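Local coordinates for GDP-L-fucose synthase (Campylobacter jejuni subsp. jejuni serotype O:2, PDB 7M13), which probably acts as an NADPH-dependent reductase that makes GDP-D-glycero-L-gluco-heptose for the capsular polysaccharide, at residues L194-S199 / M341-Y346; A291-N296 / I333-G338. All coordinates share one frame; numbering follows the deposited sequence.

Interaction 1: L194-S199 / M341-Y346; sequences LAKLLS and MMYEWY
Lys-196, in the last turn of helix 184-199, faces Tyr-343 on helix 335-347 with their CA atoms 13.0 Å apart; the backbones stay well separated, and the side chains make the contact. Each residue points its side chain's first bond at the other helix. The helices belong to the smaller, mostly helical substrate-binding part that an extended short-chain dehydrogenase/reductase builds beside its Rossmann domain, and Lys-191, predicted to bind substrate, lies five residues before Lys-196 on the same helix, the two side chains about 10 Å apart.

The joint is a single hydrogen bond, in which Lys-196 NZ donates to Tyr-343 OH at 3.0 Å. The ammonium group comes in at the edge of the phenol, near the plane of the ring, and the CZ-OH-NZ angle is about 132°. Lys-196 leaves its helix with CG anti to the backbone N, then turns at chi3 (75°), a bend that brings NZ round to the hydroxyl.

Each polar end has a further partner. NZ also bonds to the backbone O of Val-298, and OH to ND1 of His-193, whose ring meets that of Tyr-343 with the planes at about 70°. The buried phenol oxygen is thus gripped from two residues of helix 184-199, while Leu-189 packs on the Tyr-343 side chain. Behind the ammonium group, Lys-196 CE lies 3.4 Å from Tyr-343 OH.

Interaction 2: A291-N296 / I333-G338; sequences ALMVKN and IELKDG
Met-293 reaches from helix 287-298 to the start of helix 335-347 and crosses the side chains of both Leu-335 and Lys-336 at about a right angle. Its sulfur makes the closest approach, with SD 3.4 Å from Lys-336 CG, and is the atom that also meets Leu-335, 3.9 Å from CD2. Beyond CG the methionine runs extended (chi2 -177°, chi3 -167°), which carries the terminal methyl on past the sulfur, to 3.8 Å from Lys-336 CE.

Lys-336 offers its aliphatic chain to this contact: CG meets CG, SD and CE of Met-293, and a turn at chi3 places CE beside the methionine methyl. The packing joins two helices of the C-terminal, substrate-binding part of this extended short-chain dehydrogenase/reductase where, between these segments, the nearest CA atoms are those of Met-293 and Lys-336, 6.4 Å apart.

Leu-335 takes the inner side. Buried, it also packs on Leu-185, Phe-244 and Tyr-285, and Tyr-285 touches Met-293 as well. Leu-335 CD2 and Lys-336 CG approach the sulfur from different sides, the one buried, the other on an exposed lysine. Glu-334 occupies the N-cap position just before these residues, and its backbone O receives the N-H of Gly-338 at 3.0 Å.

Overall arrangement
Both contacts use helix 335-347: interaction 2 its first turn, interaction 1 a later one, with centres about 13 Å apart. They also meet directly, Met-341 SD packing against Ile-333 CD1 at 4.2 Å. Neither is a fully buried core. Interaction 2 is apolar and graded from buried Leu-335 to exposed Lys-336, between backbones that come close; interaction 1 joins distant backbones through one polar bond from a partly exposed lysine to a buried tyrosine. Helix 184-199 ties the two together, since Val-294 packs on its Leu-188 and Phe-192, and the second bond of the lysine in interaction 1 reaches the C-terminal end of helix 287-298, which carries Met-293.

Interaction 1: L194-S199 / M341-Y346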
loop_
_atom_site.group_PDB
_atom_site.type_symbol
_atom_site.label_atom_id
_atom_site.label_comp_id
_atom_site.label_asym_id
_atom_site.label_seq_id
_atom_site.Cartn_x
_atom_site.Cartn_y
_atom_site.Cartn_z
ATOM N N LEU B 194 9.450 -38.588 -9.267
ATOM C CA LEU B 194 10.867 -38.810 -9.656
ATOM C C LEU B 194 11.505 -39.857 -8.735
ATOM O O LEU B 194 12.307 -40.659 -9.242
ATOM C CB LEU B 194 11.644 -37.496 -9.602
ATOM C CG LEU B 194 11.179 -36.414 -10.574
ATOM C CD1 LEU B 194 12.152 -35.253 -10.561
ATOM C CD2 LEU B 194 11.014 -36.970 -11.979
ATOM N N ALA B 195 11.165 -39.866 -7.441
ATOM C CA ALA B 195 11.607 -40.903 -6.481
ATOM C C ALA B 195 11.172 -42.276 -7.001
ATOM O O ALA B 195 11.975 -43.231 -6.917
ATOM C CB ALA B 195 11.042 -40.644 -5.105
ATOM N N LYS B 196 9.934 -42.375 -7.489
ATOM C CA LYS B 196 9.364 -43.626 -8.051
ATOM C C LYS B 196 10.140 -43.991 -9.318
ATOM O O LYS B 196 10.548 -45.166 -9.444
ATOM C CB LYS B 196 7.870 -43.483 -8.343
ATOM C CG LYS B 196 7.195 -44.766 -8.812
ATOM C CD LYS B 196 5.693 -44.676 -8.931
ATOM C CE LYS B 196 5.250 -43.887 -10.146
ATOM N NZ LYS B 196 3.791 -44.008 -10.367
ATOM N N LEU B 197 10.323 -43.033 -10.238
ATOM C CA LEU B 197 11.092 -43.295 -11.483
ATOM C C LEU B 197 12.469 -43.851 -11.103
ATOM O O LEU B 197 12.891 -44.831 -11.736
ATOM C CB LEU B 197 11.229 -42.021 -12.324
ATOM C CG LEU B 197 9.942 -41.493 -12.963
ATOM C CD1 LEU B 197 10.255 -40.352 -13.917
ATOM C CD2 LEU B 197 9.154 -42.577 -13.681
ATOM N N LEU B 198 13.139 -43.277 -10.105
ATOM C CA LEU B 198 14.470 -43.762 -9.653
ATOM C C LEU B 198 14.347 -45.193 -9.129
ATOM O O LEU B 198 15.230 -46.011 -9.466
ATOM C CB LEU B 198 15.060 -42.849 -8.575
ATOM C CG LEU B 198 15.696 -41.540 -9.047
ATOM C CD1 LEU B 198 16.127 -40.696 -7.854
ATOM C CD2 LEU B 198 16.896 -41.804 -9.947
ATOM N N SER B 199 13.297 -45.480 -8.355
ATOM C CA SER B 199 13.024 -46.815 -7.750
ATOM C C SER B 199 12.787 -47.865 -8.845
ATOM O O SER B 199 13.195 -49.032 -8.637
ATOM C CB SER B 199 11.846 -46.748 -6.819
ATOM O OG SER B 199 10.635 -46.692 -7.558
ATOM N N MET B 341 -6.383 -35.917 -9.089
ATOM C CA MET B 341 -6.716 -35.208 -10.352
ATOM C C MET B 341 -5.419 -34.627 -10.929
ATOM O O MET B 341 -5.213 -34.728 -12.155
ATOM C CB MET B 341 -7.729 -34.075 -10.138
ATOM C CG MET B 341 -9.055 -34.509 -9.539
ATOM S SD MET B 341 -10.029 -33.058 -8.980
ATOM C CE MET B 341 -10.494 -32.407 -10.582
ATOM N N MET B 342 -4.593 -33.994 -10.082
ATOM C CA MET B 342 -3.352 -33.298 -10.496
ATOM C C MET B 342 -2.339 -34.332 -11.023
ATOM O O MET B 342 -1.703 -34.068 -12.072
ATOM C CB MET B 342 -2.763 -32.499 -9.325
ATOM C CG MET B 342 -1.551 -31.676 -9.718
ATOM S SD MET B 342 -0.959 -30.524 -8.427
ATOM C CE MET B 342 -0.735 -31.630 -7.035
ATOM N N TYR B 343 -2.212 -35.487 -10.362
ATOM C CA TYR B 343 -1.237 -36.543 -10.767
ATOM C C TYR B 343 -1.649 -37.139 -12.120
ATOM O O TYR B 343 -0.779 -37.332 -12.982
ATOM C CB TYR B 343 -1.087 -37.643 -9.711
ATOM C CG TYR B 343 0.103 -38.551 -9.947
ATOM C CD1 TYR B 343 1.343 -38.036 -10.294
ATOM C CD2 TYR B 343 -0.011 -39.931 -9.827
ATOM C CE1 TYR B 343 2.436 -38.859 -10.524
ATOM C CE2 TYR B 343 1.072 -40.769 -10.059
ATOM C CZ TYR B 343 2.299 -40.231 -10.400
ATOM O OH TYR B 343 3.378 -41.035 -10.619
ATOM N N GLU B 344 -2.939 -37.408 -12.318
ATOM C CA GLU B 344 -3.450 -37.945 -13.606
ATOM C C GLU B 344 -3.024 -36.994 -14.730
ATOM O O GLU B 344 -2.476 -37.482 -15.735
ATOM C CB GLU B 344 -4.961 -38.159 -13.550
ATOM C CG GLU B 344 -5.368 -39.269 -12.592
ATOM C CD GLU B 344 -4.794 -40.640 -12.923
ATOM O OE1 GLU B 344 -3.787 -41.031 -12.292
ATOM O OE2 GLU B 344 -5.358 -41.314 -13.812
ATOM N N TRP B 345 -3.225 -35.680 -14.569
ATOM C CA TRP B 345 -2.826 -34.698 -15.610
ATOM C C TRP B 345 -1.303 -34.715 -15.750
ATOM O O TRP B 345 -0.813 -34.631 -16.896
ATOM C CB TRP B 345 -3.334 -33.273 -15.343
ATOM C CG TRP B 345 -3.053 -32.380 -16.514
ATOM C CD1 TRP B 345 -3.663 -32.435 -17.735
ATOM C CD2 TRP B 345 -2.039 -31.361 -16.618
ATOM N NE1 TRP B 345 -3.127 -31.501 -18.578
ATOM C CE2 TRP B 345 -2.131 -30.823 -17.921
ATOM C CE3 TRP B 345 -1.086 -30.833 -15.740
ATOM C CZ2 TRP B 345 -1.305 -29.790 -18.361
ATOM C CZ3 TRP B 345 -0.268 -29.810 -16.175
ATOM C CH2 TRP B 345 -0.376 -29.298 -17.469
ATOM N N TYR B 346 -0.571 -34.790 -14.634
ATOM C CA TYR B 346 0.908 -34.688 -14.640
ATOM C C TYR B 346 1.480 -35.759 -15.574
ATOM O O TYR B 346 2.392 -35.432 -16.355
ATOM C CB TYR B 346 1.537 -34.854 -13.256
ATOM C CG TYR B 346 3.038 -34.705 -13.302
ATOM C CD1 TYR B 346 3.622 -33.453 -13.240
ATOM C CD2 TYR B 346 3.876 -35.795 -13.497
ATOM C CE1 TYR B 346 4.996 -33.284 -13.306
ATOM C CE2 TYR B 346 5.252 -35.646 -13.571
ATOM C CZ TYR B 346 5.816 -34.387 -13.471
ATOM O OH TYR B 346 7.164 -34.199 -13.538
#

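Interaction 2: A291-N296 / I333-G338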
loop_
_atom_site.group_PDB
_atom_site.type_symbol
_atom_site.label_atom_id
_atom_site.label_comp_id
_atom_site.label_asym_id
_atom_site.label_seq_id
_atom_site.Cartn_x
_atom_site.Cartn_y
_atom_site.Cartn_z
ATOM N N ALA B 291 2.578 -35.360 2.599
ATOM C CA ALA B 291 3.620 -36.209 1.971
ATOM C C ALA B 291 3.136 -37.661 1.918
ATOM O O ALA B 291 3.277 -38.270 0.857
ATOM C CB ALA B 291 4.939 -36.059 2.665
ATOM N N LEU B 292 2.517 -38.187 2.981
ATOM C CA LEU B 292 2.013 -39.585 2.945
ATOM C C LEU B 292 0.910 -39.695 1.899
ATOM O O LEU B 292 0.857 -40.704 1.191
ATOM C CB LEU B 292 1.506 -40.009 4.326
ATOM C CG LEU B 292 2.569 -40.144 5.408
ATOM C CD1 LEU B 292 1.914 -40.448 6.753
ATOM C CD2 LEU B 292 3.589 -41.210 5.033
ATOM N N MET B 293 0.026 -38.700 1.803
ATOM C CA MET B 293 -1.036 -38.720 0.780
ATOM C C MET B 293 -0.356 -38.835 -0.577
ATOM O O MET B 293 -0.819 -39.602 -1.427
ATOM C CB MET B 293 -1.858 -37.431 0.759
ATOM C CG MET B 293 -2.955 -37.369 1.745
ATOM S SD MET B 293 -3.849 -35.795 1.457
ATOM C CE MET B 293 -4.820 -35.775 2.958
ATOM N N VAL B 294 0.648 -37.999 -0.801
ATOM C CA VAL B 294 1.284 -37.929 -2.143
ATOM C C VAL B 294 1.954 -39.276 -2.415
ATOM O O VAL B 294 1.759 -39.804 -3.526
ATOM C CB VAL B 294 2.280 -36.768 -2.247
ATOM C CG1 VAL B 294 3.085 -36.879 -3.529
ATOM C CG2 VAL B 294 1.554 -35.428 -2.165
ATOM N N LYS B 295 2.670 -39.805 -1.422
ATOM C CA LYS B 295 3.403 -41.103 -1.511
ATOM C C LYS B 295 2.442 -42.208 -1.960
ATOM O O LYS B 295 2.790 -42.985 -2.889
ATOM C CB LYS B 295 4.048 -41.459 -0.169
ATOM C CG LYS B 295 4.845 -42.760 -0.193
ATOM C CD LYS B 295 5.297 -43.275 1.158
ATOM C CE LYS B 295 5.758 -44.719 1.084
ATOM N NZ LYS B 295 6.310 -45.190 2.380
ATOM N N ASN B 296 1.259 -42.261 -1.350
ATOM C CA ASN B 296 0.264 -43.339 -1.580
ATOM C C ASN B 296 -0.349 -43.174 -2.972
ATOM O O ASN B 296 -0.591 -44.202 -3.638
ATOM C CB ASN B 296 -0.733 -43.391 -0.420
ATOM C CG ASN B 296 -0.045 -43.789 0.873
ATOM O OD1 ASN B 296 -0.504 -43.452 1.965
ATOM N ND2 ASN B 296 1.077 -44.489 0.765
ATOM N N ILE B 333 -13.650 -30.036 -3.377
ATOM C CA ILE B 333 -12.517 -30.949 -3.681
ATOM C C ILE B 333 -11.737 -31.164 -2.392
ATOM O O ILE B 333 -11.045 -30.252 -1.935
ATOM C CB ILE B 333 -11.637 -30.419 -4.829
ATOM C CG1 ILE B 333 -12.442 -30.237 -6.112
ATOM C CG2 ILE B 333 -10.453 -31.337 -5.049
ATOM C CD1 ILE B 333 -11.663 -29.610 -7.225
ATOM N N GLU B 334 -11.824 -32.373 -1.829
ATOM C CA GLU B 334 -10.961 -32.773 -0.699
ATOM C C GLU B 334 -9.553 -33.026 -1.233
ATOM O O GLU B 334 -9.394 -33.355 -2.410
ATOM C CB GLU B 334 -11.534 -34.000 0.014
ATOM C CG GLU B 334 -12.912 -33.781 0.635
ATOM C CD GLU B 334 -13.129 -32.510 1.456
ATOM O OE1 GLU B 334 -12.214 -32.084 2.197
ATOM O OE2 GLU B 334 -14.245 -31.964 1.378
ATOM N N LEU B 335 -8.564 -32.801 -0.397
ATOM C CA LEU B 335 -7.143 -32.759 -0.794
ATOM C C LEU B 335 -6.722 -34.054 -1.519
ATOM O O LEU B 335 -6.106 -33.953 -2.599
ATOM C CB LEU B 335 -6.289 -32.449 0.422
ATOM C CG LEU B 335 -4.804 -32.234 0.128
ATOM C CD1 LEU B 335 -4.583 -31.119 -0.885
ATOM C CD2 LEU B 335 -4.052 -31.928 1.402
ATOM N N LYS B 336 -7.025 -35.232 -0.969
ATOM C CA LYS B 336 -6.602 -36.516 -1.603
ATOM C C LYS B 336 -7.148 -36.589 -3.037
ATOM O O LYS B 336 -6.373 -36.944 -3.963
ATOM C CB LYS B 336 -7.075 -37.703 -0.759
ATOM C CG LYS B 336 -6.236 -37.959 0.483
ATOM C CD LYS B 336 -6.740 -39.098 1.370
ATOM C CE LYS B 336 -7.328 -38.620 2.685
ATOM N NZ LYS B 336 -8.679 -38.040 2.499
ATOM N N ASP B 337 -8.435 -36.269 -3.223
ATOM C CA ASP B 337 -9.102 -36.313 -4.543
ATOM C C ASP B 337 -8.404 -35.315 -5.466
ATOM O O ASP B 337 -8.128 -35.668 -6.597
ATOM C CB ASP B 337 -10.602 -36.053 -4.428
ATOM C CG ASP B 337 -11.355 -37.182 -3.742
ATOM O OD1 ASP B 337 -10.945 -38.353 -3.912
ATOM O OD2 ASP B 337 -12.337 -36.884 -3.037
ATOM N N GLY B 338 -8.075 -34.122 -4.974
ATOM C CA GLY B 338 -7.473 -33.073 -5.817
ATOM C C GLY B 338 -6.080 -33.472 -6.258
ATOM O O GLY B 338 -5.716 -33.205 -7.408
#